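Local coordinates for protein bradyzoite pseudokinase 1 (Toxoplasma gondii, PDB 6M7Z) that regulates the membrane ultrastructure of the Toxoplasma parasitophorous vacuole as a divergent kinase lacking the glycine-rich loop, at residues 265-276 / 289-297. Numbering follows the deposited sequence.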
loop_
_atom_site.group_PDB
_atom_site.type_symbol
_atom_site.label_atom_id
_atom_site.label_comp_id
_atom_site.label_asym_id
_atom_site.label_seq_id
_atom_site.Cartn_x
_atom_site.Cartn_y
_atom_site.Cartn_z
ATOM N N HIS A 265 14.637 6.348 -20.286
ATOM C CA HIS A 265 13.689 5.581 -19.448
ATOM C C HIS A 265 12.302 6.235 -19.477
ATOM O O HIS A 265 11.303 5.539 -19.598
ATOM C CB HIS A 265 14.201 5.448 -18.002
ATOM C CG HIS A 265 15.305 4.456 -17.806
ATOM N ND1 HIS A 265 16.009 4.373 -16.616
ATOM C CD2 HIS A 265 15.873 3.563 -18.647
ATOM C CE1 HIS A 265 16.933 3.438 -16.720
ATOM N NE2 HIS A 265 16.872 2.924 -17.958
ATOM N N LEU A 266 12.256 7.569 -19.365
ATOM C CA LEU A 266 10.992 8.328 -19.331
ATOM C C LEU A 266 10.217 8.146 -20.642
ATOM O O LEU A 266 8.995 7.965 -20.612
ATOM C CB LEU A 266 11.262 9.813 -19.077
ATOM C CG LEU A 266 11.579 10.198 -17.636
ATOM C CD1 LEU A 266 12.032 11.651 -17.532
ATOM C CD2 LEU A 266 10.382 9.951 -16.735
ATOM N N GLU A 267 10.924 8.204 -21.774
ATOM C CA GLU A 267 10.291 8.101 -23.085
ATOM C C GLU A 267 9.695 6.691 -23.233
ATOM O O GLU A 267 8.564 6.532 -23.707
ATOM C CB GLU A 267 11.270 8.461 -24.207
ATOM C CG GLU A 267 11.680 9.929 -24.203
ATOM C CD GLU A 267 12.837 10.315 -25.118
ATOM O OE1 GLU A 267 12.927 9.767 -26.231
ATOM O OE2 GLU A 267 13.664 11.173 -24.712
ATOM N N LEU A 268 10.441 5.680 -22.782
ATOM C CA LEU A 268 9.994 4.285 -22.852
ATOM C C LEU A 268 8.780 4.062 -21.931
ATOM O O LEU A 268 7.822 3.389 -22.323
ATOM C CB LEU A 268 11.152 3.351 -22.485
ATOM C CG LEU A 268 12.254 3.220 -23.541
ATOM C CD1 LEU A 268 13.393 2.351 -23.020
ATOM C CD2 LEU A 268 11.712 2.676 -24.868
ATOM N N LEU A 269 8.806 4.641 -20.718
ATOM C CA LEU A 269 7.694 4.499 -19.786
ATOM C C LEU A 269 6.439 5.188 -20.352
ATOM O O LEU A 269 5.330 4.660 -20.223
ATOM C CB LEU A 269 8.075 5.083 -18.426
ATOM C CG LEU A 269 7.027 4.901 -17.323
ATOM C CD1 LEU A 269 6.581 3.450 -17.209
ATOM C CD2 LEU A 269 7.542 5.385 -15.983
ATOM N N ASP A 270 6.621 6.335 -21.012
ATOM C CA ASP A 270 5.499 7.056 -21.626
ATOM C C ASP A 270 4.813 6.179 -22.686
ATOM O O ASP A 270 3.583 6.145 -22.757
ATOM C CB ASP A 270 5.935 8.394 -22.228
ATOM C CG ASP A 270 4.945 9.532 -22.001
ATOM O OD1 ASP A 270 4.079 9.417 -21.095
ATOM O OD2 ASP A 270 5.078 10.554 -22.692
ATOM N N LYS A 271 5.615 5.472 -23.492
ATOM C CA LYS A 271 5.107 4.572 -24.548
ATOM C C LYS A 271 4.362 3.388 -23.918
ATOM O O LYS A 271 3.299 3.003 -24.417
ATOM C CB LYS A 271 6.243 4.062 -25.448
ATOM C CG LYS A 271 6.637 5.044 -26.552
ATOM C CD LYS A 271 7.949 4.805 -27.256
ATOM C CE LYS A 271 8.485 6.100 -27.846
ATOM N NZ LYS A 271 9.704 5.890 -28.658
ATOM N N LEU A 272 4.934 2.819 -22.848
ATOM C CA LEU A 272 4.330 1.692 -22.129
ATOM C C LEU A 272 2.992 2.138 -21.511
ATOM O O LEU A 272 1.979 1.420 -21.602
ATOM C CB LEU A 272 5.312 1.151 -21.078
ATOM C CG LEU A 272 4.733 0.150 -20.071
ATOM C CD1 LEU A 272 4.182 -1.078 -20.786
ATOM C CD2 LEU A 272 5.756 -0.249 -19.004
ATOM N N SER A 273 2.977 3.331 -20.905
ATOM C CA SER A 273 1.774 3.810 -20.236
ATOM C C SER A 273 0.654 4.043 -21.261
ATOM O O SER A 273 -0.504 3.785 -20.949
ATOM C CB SER A 273 2.041 5.022 -19.392
ATOM O OG SER A 273 2.164 6.184 -20.186
ATOM N N GLN A 274 1.006 4.478 -22.484
ATOM C CA GLN A 274 0.013 4.725 -23.549
ATOM C C GLN A 274 -0.687 3.407 -23.938
ATOM O O GLN A 274 -1.881 3.399 -24.252
ATOM C CB GLN A 274 0.661 5.418 -24.752
ATOM C CG GLN A 274 -0.323 6.115 -25.689
ATOM C CD GLN A 274 -1.097 7.266 -25.076
ATOM O OE1 GLN A 274 -0.538 8.249 -24.590
ATOM N NE2 GLN A 274 -2.417 7.171 -25.127
ATOM N N LYS A 275 0.043 2.282 -23.904
ATOM C CA LYS A 275 -0.553 0.966 -24.176
ATOM C C LYS A 275 -1.526 0.591 -23.054
ATOM O O LYS A 275 -2.607 0.029 -23.317
ATOM C CB LYS A 275 0.523 -0.114 -24.310
ATOM C CG LYS A 275 1.411 0.018 -25.531
ATOM C CD LYS A 275 2.620 -0.918 -25.497
ATOM C CE LYS A 275 3.795 -0.439 -26.338
ATOM N NZ LYS A 275 5.101 -0.534 -25.624
ATOM N N MET A 276 -1.131 0.902 -21.806
ATOM C CA MET A 276 -1.855 0.475 -20.610
ATOM C C MET A 276 -3.169 1.257 -20.459
ATOM O O MET A 276 -4.105 0.727 -19.872
ATOM C CB MET A 276 -0.980 0.644 -19.364
ATOM C CG MET A 276 0.173 -0.331 -19.346
ATOM S SD MET A 276 1.453 -0.003 -18.111
ATOM C CE MET A 276 0.618 -0.577 -16.629
ATOM N N GLU A 289 2.892 -9.501 -20.371
ATOM C CA GLU A 289 3.353 -8.735 -21.534
ATOM C C GLU A 289 4.058 -7.453 -21.079
ATOM O O GLU A 289 5.095 -7.104 -21.632
ATOM C CB GLU A 289 2.186 -8.424 -22.470
ATOM C CG GLU A 289 1.619 -9.656 -23.148
ATOM C CD GLU A 289 0.302 -9.434 -23.865
ATOM O OE1 GLU A 289 -0.369 -10.435 -24.184
ATOM O OE2 GLU A 289 -0.047 -8.268 -24.101
ATOM N N ILE A 290 3.510 -6.770 -20.063
ATOM C CA ILE A 290 4.121 -5.549 -19.515
ATOM C C ILE A 290 5.549 -5.856 -19.039
ATOM O O ILE A 290 6.456 -5.059 -19.275
ATOM C CB ILE A 290 3.266 -4.948 -18.379
ATOM C CG1 ILE A 290 1.977 -4.320 -18.911
ATOM C CG2 ILE A 290 4.073 -3.957 -17.539
ATOM C CD1 ILE A 290 0.909 -4.138 -17.864
ATOM N N MET A 291 5.733 -7.001 -18.366
ATOM C CA MET A 291 7.025 -7.375 -17.782
ATOM C C MET A 291 8.072 -7.670 -18.872
ATOM O O MET A 291 9.269 -7.616 -18.594
ATOM C CB MET A 291 6.874 -8.592 -16.858
ATOM C CG MET A 291 6.321 -8.238 -15.490
ATOM S SD MET A 291 6.388 -9.614 -14.319
ATOM C CE MET A 291 6.376 -8.742 -12.756
ATOM N N LYS A 292 7.633 -7.936 -20.107
ATOM C CA LYS A 292 8.550 -8.170 -21.236
ATOM C C LYS A 292 8.702 -6.910 -22.103
ATOM O O LYS A 292 9.226 -6.990 -23.203
ATOM C CB LYS A 292 8.052 -9.357 -22.069
ATOM C CG LYS A 292 8.456 -10.720 -21.542
ATOM C CD LYS A 292 7.521 -11.813 -22.036
ATOM C CE LYS A 292 7.662 -13.121 -21.287
ATOM N NZ LYS A 292 6.435 -13.934 -21.430
ATOM N N ASP A 293 8.269 -5.744 -21.607
ATOM C CA ASP A 293 8.407 -4.494 -22.351
ATOM C C ASP A 293 9.893 -4.142 -22.436
ATOM O O ASP A 293 10.665 -4.463 -21.526
ATOM C CB ASP A 293 7.563 -3.373 -21.726
ATOM C CG ASP A 293 7.508 -2.086 -22.540
ATOM O OD1 ASP A 293 8.410 -1.243 -22.370
ATOM O OD2 ASP A 293 6.564 -1.940 -23.358
ATOM N N PRO A 294 10.337 -3.501 -23.549
ATOM C CA PRO A 294 11.707 -3.001 -23.683
ATOM C C PRO A 294 12.290 -2.259 -22.469
ATOM O O PRO A 294 13.492 -2.344 -22.225
ATOM C CB PRO A 294 11.597 -2.013 -24.853
ATOM C CG PRO A 294 10.503 -2.593 -25.729
ATOM C CD PRO A 294 9.553 -3.290 -24.780
ATOM N N LEU A 295 11.440 -1.535 -21.731
ATOM C CA LEU A 295 11.883 -0.720 -20.596
ATOM C C LEU A 295 12.591 -1.588 -19.546
ATOM O O LEU A 295 13.499 -1.102 -18.886
ATOM C CB LEU A 295 10.669 -0.010 -19.983
ATOM C CG LEU A 295 10.908 0.707 -18.654
ATOM C CD1 LEU A 295 11.965 1.800 -18.827
ATOM C CD2 LEU A 295 9.606 1.286 -18.122
ATOM N N PHE A 296 12.184 -2.857 -19.406
ATOM C CA PHE A 296 12.625 -3.705 -18.283
ATOM C C PHE A 296 13.696 -4.732 -18.686
ATOM O O PHE A 296 14.064 -5.569 -17.860
ATOM C CB PHE A 296 11.427 -4.432 -17.668
ATOM C CG PHE A 296 10.309 -3.527 -17.230
ATOM C CD1 PHE A 296 10.564 -2.423 -16.427
ATOM C CD2 PHE A 296 9.001 -3.775 -17.618
ATOM C CE1 PHE A 296 9.532 -1.597 -16.009
ATOM C CE2 PHE A 296 7.972 -2.941 -17.209
ATOM C CZ PHE A 296 8.241 -1.863 -16.396
ATOM N N GLU A 297 14.212 -4.667 -19.916
ATOM C CA GLU A 297 15.266 -5.610 -20.335
ATOM C C GLU A 297 16.546 -5.349 -19.529
ATOM O O GLU A 297 16.954 -4.213 -19.340
ATOM C CB GLU A 297 15.510 -5.547 -21.843
ATOM C CG GLU A 297 14.508 -6.376 -22.620
ATOM C CD GLU A 297 14.461 -6.097 -24.106
ATOM O OE1 GLU A 297 15.462 -5.573 -24.650
ATOM O OE2 GLU A 297 13.416 -6.402 -24.706
#
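Leu295 packs against Leu268 and Leu269 with its two methyls straddling the helix surface, and it has the largest buried share of a mostly apolar contact. Leu295 CD1 lies 4.1 Å from Leu268 CB and also approaches the His265 carbonyl oxygen, whereas Leu295 CD2 meets Leu269 CD1 at 3.8 Å. Leu272, one turn on from Leu268, likewise divides its branches: its CD2 methyl sits 3.9 Å from both CE2 and CZ of the Phe296 ring, with the two side chains crossing at roughly a right angle, and its CD1 rests 3.6 Å from Asp293 OD2. At the C-terminal end of the helix, a bend at the last torsion brings Met276 CE to 3.8 Å from Ile290 CD1.

The polar part centres on the Asp293 carboxylate, whose two oxygens have separate tasks. Asp293 OD2 forms a salt bridge with Lys275 NZ at 3.0 Å, the amine arriving nearly along the C-O axis and the two side chains reaching out from opposite directions. OD1 accepts the backbone N-H of Leu295 in a nearly straight bond (170°), on the anti side and 25° out of the carboxylate plane; this is an Asx turn. CG of Asp293 stands opposite its own backbone N (chi1 -173°), a setting that carries the carboxylate to the helix. Bonds at both oxygens restrain its rotation, and the lysine's charge would be expected to stabilise the ionised form.

Helix 146-161 adjoins Leu269 and Phe296, while Arg242 of helix 230-248 pairs with Asp270. The contact thus joins helix 263-276 to the end of helix 287-291 and the Asp-Pro-Leu-Phe turn after it, which resembles the His-Pro-(Trp/Phe)-Phe often found near the end of protein-kinase domains, consistent with late helices of a kinase C-lobe.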